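Local atomic coordinates of kelch repeat and BTB domain-containing protein A55 (Vaccinia virus WR, PDB entry 6I2M), a protein that probably acts as a substrate-specific adapter of CUL3-containing E3 ubiquitin ligases, directing host target proteins to ubiquitination and proteasomal degradation. Residues Leu84-Asn88 against Glu109-Tyr113; Val91-Ser96 against Asp125-Tyr129. All blocks are in the same frame, centred on the assembly; numbering follows the deposited sequence.

Contact 1. Residues Leu84-Asn88 against Glu109-Tyr113; sequences LSLTN and ECENY
L86 sets its CB over one face of the Y113 ring. L86 CB lies 3.8 Å from the Y113 ring centroid and 14° off the ring normal, a CH-pi contact shifted toward the rim on the CD2 and CE2 side. Y113 reaches the loop because its CG stands anti to the backbone N (chi1 -173°), which sends the ring out from the helix. Its hydroxyl ends beside the loop backbone, with OH 3.2 Å from L86 O and 3.6 Å from T87 CA. The two methyls of L86 divide their work. CD2 rests 4.0 Å from C110 SG, and CD1 lies 3.6 Å from E109 OE1. L84 CD2 lies 4.1 Å from C110 SG. L84 CB is 3.5 Å from E109 OE1, so both leucines put a carbon against that carboxylate oxygen. The other oxygen, E109 OE2, is held from outside by Y78 OH and by the backbone N of M1 of the second subunit. S85 centres an inverse gamma turn between L84 and L86, and both leucines point toward the helix. This is surface packing within the BTB domain. The loop follows helix 69-79 and lies along helix 104-116, while helix 91-101 lies against both.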
# COMPACT_ATOMS: atom_id res chain seq x y z
N LEU A 84 8.88 0.26 11.87
CA LEU A 84 8.98 0.56 13.29
C LEU A 84 10.36 0.23 13.88
O LEU A 84 10.78 -0.93 13.85
CB LEU A 84 7.86 -0.15 14.07
CG LEU A 84 7.32 0.55 15.32
CD1 LEU A 84 6.53 1.81 14.97
CD2 LEU A 84 6.41 -0.38 16.10
N SER A 85 11.06 1.26 14.39
CA SER A 85 12.39 1.14 15.00
C SER A 85 12.22 0.76 16.49
O SER A 85 12.32 1.61 17.38
CB SER A 85 13.18 2.43 14.84
OG SER A 85 13.34 2.77 13.47
N LEU A 86 11.91 -0.53 16.72
CA LEU A 86 11.65 -1.11 18.04
C LEU A 86 12.89 -1.18 18.94
O LEU A 86 13.93 -1.69 18.52
CB LEU A 86 11.03 -2.51 17.90
CG LEU A 86 9.76 -2.63 17.05
CD1 LEU A 86 9.92 -3.69 15.98
CD2 LEU A 86 8.56 -2.94 17.91
N THR A 87 12.76 -0.66 20.18
CA THR A 87 13.79 -0.68 21.24
C THR A 87 13.12 -1.01 22.58
O THR A 87 11.98 -0.61 22.80
CB THR A 87 14.59 0.63 21.31
OG1 THR A 87 13.71 1.76 21.33
CG2 THR A 87 15.61 0.77 20.18
N ASN A 88 13.84 -1.72 23.47
CA ASN A 88 13.38 -2.18 24.79
C ASN A 88 12.67 -1.11 25.65
O ASN A 88 11.81 -1.47 26.45
CB ASN A 88 14.56 -2.80 25.57
CG ASN A 88 14.17 -3.50 26.85
OD1 ASN A 88 13.39 -4.46 26.86
ND2 ASN A 88 14.71 -3.04 27.97
N GLU A 109 3.81 -7.15 15.88
CA GLU A 109 5.22 -6.77 15.78
C GLU A 109 5.83 -6.39 17.14
O GLU A 109 7.00 -6.70 17.39
CB GLU A 109 5.41 -5.63 14.75
CG GLU A 109 6.83 -5.53 14.21
CD GLU A 109 7.01 -4.57 13.06
OE1 GLU A 109 7.63 -3.50 13.26
OE2 GLU A 109 6.54 -4.89 11.94
N CYS A 110 5.03 -5.74 18.02
CA CYS A 110 5.45 -5.35 19.36
C CYS A 110 5.52 -6.55 20.30
O CYS A 110 6.51 -6.69 21.02
CB CYS A 110 4.56 -4.25 19.93
SG CYS A 110 4.83 -2.62 19.18
N GLU A 111 4.49 -7.42 20.29
CA GLU A 111 4.41 -8.64 21.11
C GLU A 111 5.55 -9.61 20.77
O GLU A 111 6.17 -10.14 21.68
CB GLU A 111 3.05 -9.34 20.96
CG GLU A 111 1.96 -8.74 21.83
CD GLU A 111 0.65 -9.52 21.88
OE1 GLU A 111 0.24 -10.08 20.84
OE2 GLU A 111 0.04 -9.56 22.97
N ASN A 112 5.83 -9.80 19.46
CA ASN A 112 6.90 -10.67 18.97
C ASN A 112 8.28 -10.19 19.40
O ASN A 112 9.13 -11.02 19.71
CB ASN A 112 6.84 -10.83 17.44
CG ASN A 112 5.67 -11.63 16.92
OD1 ASN A 112 4.95 -12.32 17.66
ND2 ASN A 112 5.45 -11.57 15.62
N TYR A 113 8.50 -8.86 19.45
CA TYR A 113 9.75 -8.23 19.89
C TYR A 113 9.96 -8.42 21.39
O TYR A 113 11.08 -8.68 21.82
CB TYR A 113 9.76 -6.73 19.52
CG TYR A 113 11.09 -6.04 19.78
CD1 TYR A 113 11.34 -5.41 21.00
CD2 TYR A 113 12.06 -5.97 18.79
CE1 TYR A 113 12.55 -4.76 21.24
CE2 TYR A 113 13.28 -5.32 19.02
CZ TYR A 113 13.52 -4.72 20.24
OH TYR A 113 14.71 -4.07 20.47

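Contact 2. Residues Val91-Ser96 against Asp125-Tyr129; sequences VKYILS and DFYIY
Helix segments 91-96 and 125-129 run nearly parallel, at 23°, with axes 11.8 Å apart at closest approach. They join the BTB domain to the helical BACK region, and at this spacing long side chains bridge the gap. Y129 and K92 do most of this. Y129 has its CG anti to the backbone N (chi1 165°), and the ring projects toward helix 91-101. K92 slides past it in the opposite direction, its chain fully extended. K92 CG sits over one ring face, 4.0 Å from the centroid, in a CH-pi contact. The lysine then continues to D125, which it meets at about a right angle. K92 NZ forms a salt bridge with D125 OD1 at 2.8 Å, approaching on the syn side, 23° out of the carboxylate plane. A second, weak bond goes from NZ to D125 OD2 at 3.3 Å. Deeper in, V91 CG2 touches the edge of the F126 ring, 4.2 Å from CZ. F126 also packs on I114 of helix 104-116 and S142 of helix 136-147. Beyond Y129, Y133 brings its ring against the tyrosine. At the Y129 ring edge, in plane, lie L95 CD2, 3.7 Å from CE2, and the S96 hydroxyl. S96 OG and Y129 OH share a hydrogen bond of 3.0 Å, and either could be the donor.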
# COMPACT_ATOMS: atom_id res chain seq x y z
N VAL A 91 8.99 0.12 23.31
CA VAL A 91 8.06 -0.99 23.00
C VAL A 91 6.93 -1.14 24.04
O VAL A 91 5.83 -1.57 23.69
CB VAL A 91 8.75 -2.36 22.74
CG1 VAL A 91 9.50 -2.35 21.42
CG2 VAL A 91 9.67 -2.77 23.90
N LYS A 92 7.21 -0.79 25.31
CA LYS A 92 6.29 -0.82 26.44
C LYS A 92 5.12 0.14 26.19
O LYS A 92 3.96 -0.21 26.45
CB LYS A 92 7.04 -0.44 27.72
CG LYS A 92 6.36 -0.85 29.02
CD LYS A 92 7.18 -0.41 30.23
CE LYS A 92 6.52 -0.77 31.53
NZ LYS A 92 7.32 -0.33 32.70
N TYR A 93 5.41 1.34 25.66
CA TYR A 93 4.42 2.39 25.38
C TYR A 93 3.77 2.27 24.00
O TYR A 93 2.61 2.67 23.86
CB TYR A 93 5.03 3.79 25.61
CG TYR A 93 5.68 3.95 26.97
CD1 TYR A 93 4.91 4.20 28.10
CD2 TYR A 93 7.06 3.85 27.12
CE1 TYR A 93 5.51 4.34 29.36
CE2 TYR A 93 7.66 3.98 28.36
CZ TYR A 93 6.88 4.23 29.48
OH TYR A 93 7.48 4.37 30.71
N ILE A 94 4.49 1.71 23.00
CA ILE A 94 3.96 1.53 21.64
C ILE A 94 2.86 0.44 21.62
O ILE A 94 1.85 0.62 20.95
CB ILE A 94 5.09 1.30 20.57
CG1 ILE A 94 6.05 2.51 20.53
CG2 ILE A 94 4.50 1.04 19.16
CD1 ILE A 94 7.42 2.25 19.88
N LEU A 95 3.04 -0.64 22.42
CA LEU A 95 2.07 -1.73 22.53
C LEU A 95 0.75 -1.26 23.17
O LEU A 95 -0.31 -1.65 22.69
CB LEU A 95 2.68 -2.93 23.30
CG LEU A 95 1.79 -4.17 23.50
CD1 LEU A 95 1.60 -4.95 22.21
CD2 LEU A 95 2.36 -5.08 24.56
N SER A 96 0.82 -0.43 24.23
CA SER A 96 -0.33 0.13 24.95
C SER A 96 -1.23 0.96 24.05
O SER A 96 -2.46 0.82 24.09
CB SER A 96 0.12 0.98 26.14
OG SER A 96 0.75 0.19 27.13
N ASP A 125 10.08 -6.23 34.69
CA ASP A 125 9.36 -5.01 34.33
C ASP A 125 8.12 -5.30 33.47
O ASP A 125 7.09 -4.65 33.66
CB ASP A 125 10.30 -4.02 33.63
CG ASP A 125 9.69 -2.68 33.27
OD1 ASP A 125 9.00 -2.08 34.13
OD2 ASP A 125 9.91 -2.21 32.13
N PHE A 126 8.22 -6.27 32.53
CA PHE A 126 7.13 -6.64 31.62
C PHE A 126 5.96 -7.36 32.30
O PHE A 126 4.86 -7.36 31.74
CB PHE A 126 7.66 -7.45 30.42
CG PHE A 126 8.35 -6.61 29.38
CD1 PHE A 126 7.62 -5.79 28.52
CD2 PHE A 126 9.73 -6.64 29.24
CE1 PHE A 126 8.26 -5.01 27.56
CE2 PHE A 126 10.37 -5.86 28.27
CZ PHE A 126 9.63 -5.05 27.43
N TYR A 127 6.18 -7.95 33.49
CA TYR A 127 5.12 -8.64 34.25
C TYR A 127 4.15 -7.64 34.88
O TYR A 127 2.94 -7.80 34.73
CB TYR A 127 5.71 -9.59 35.31
CG TYR A 127 4.69 -10.17 36.26
CD1 TYR A 127 3.90 -11.26 35.90
CD2 TYR A 127 4.53 -9.64 37.54
CE1 TYR A 127 2.96 -11.79 36.77
CE2 TYR A 127 3.58 -10.16 38.42
CZ TYR A 127 2.80 -11.24 38.03
OH TYR A 127 1.87 -11.77 38.90
N ILE A 128 4.68 -6.61 35.58
CA ILE A 128 3.91 -5.54 36.24
C ILE A 128 3.13 -4.74 35.18
O ILE A 128 2.01 -4.30 35.44
CB ILE A 128 4.83 -4.64 37.13
CG1 ILE A 128 5.74 -5.50 38.05
CG2 ILE A 128 4.01 -3.64 37.96
CD1 ILE A 128 7.03 -4.81 38.54
N TYR A 129 3.72 -4.60 33.97
CA TYR A 129 3.13 -3.93 32.81
C TYR A 129 1.90 -4.69 32.30
O TYR A 129 0.84 -4.10 32.15
CB TYR A 129 4.19 -3.77 31.69
CG TYR A 129 3.62 -3.41 30.34
CD1 TYR A 129 3.13 -2.14 30.08
CD2 TYR A 129 3.56 -4.36 29.32
CE1 TYR A 129 2.59 -1.81 28.84
CE2 TYR A 129 3.02 -4.04 28.07
CZ TYR A 129 2.53 -2.77 27.84
OH TYR A 129 2.00 -2.44 26.61

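The centres of contacts 1 and 2 lie about 11 Å apart, and the two touch directly. Along the chain their segments alternate: loop 84-88, helix 91-101, helix 104-116, then helix 120-132. Helix 91-101 is the shared element, with the loop and helix 104-116 packed on it from contact 1 and helix 120-132 facing it in contact 2. V91 CG1 lies 3.6 Å from Y113 CD1, and N88 OD1 lies 3.6 Å from F126 CE2. C110 also packs on I94. Contact 1 belongs to the BTB domain, the part that binds CUL3, and contact 2 carries its packing on into the BACK region that follows.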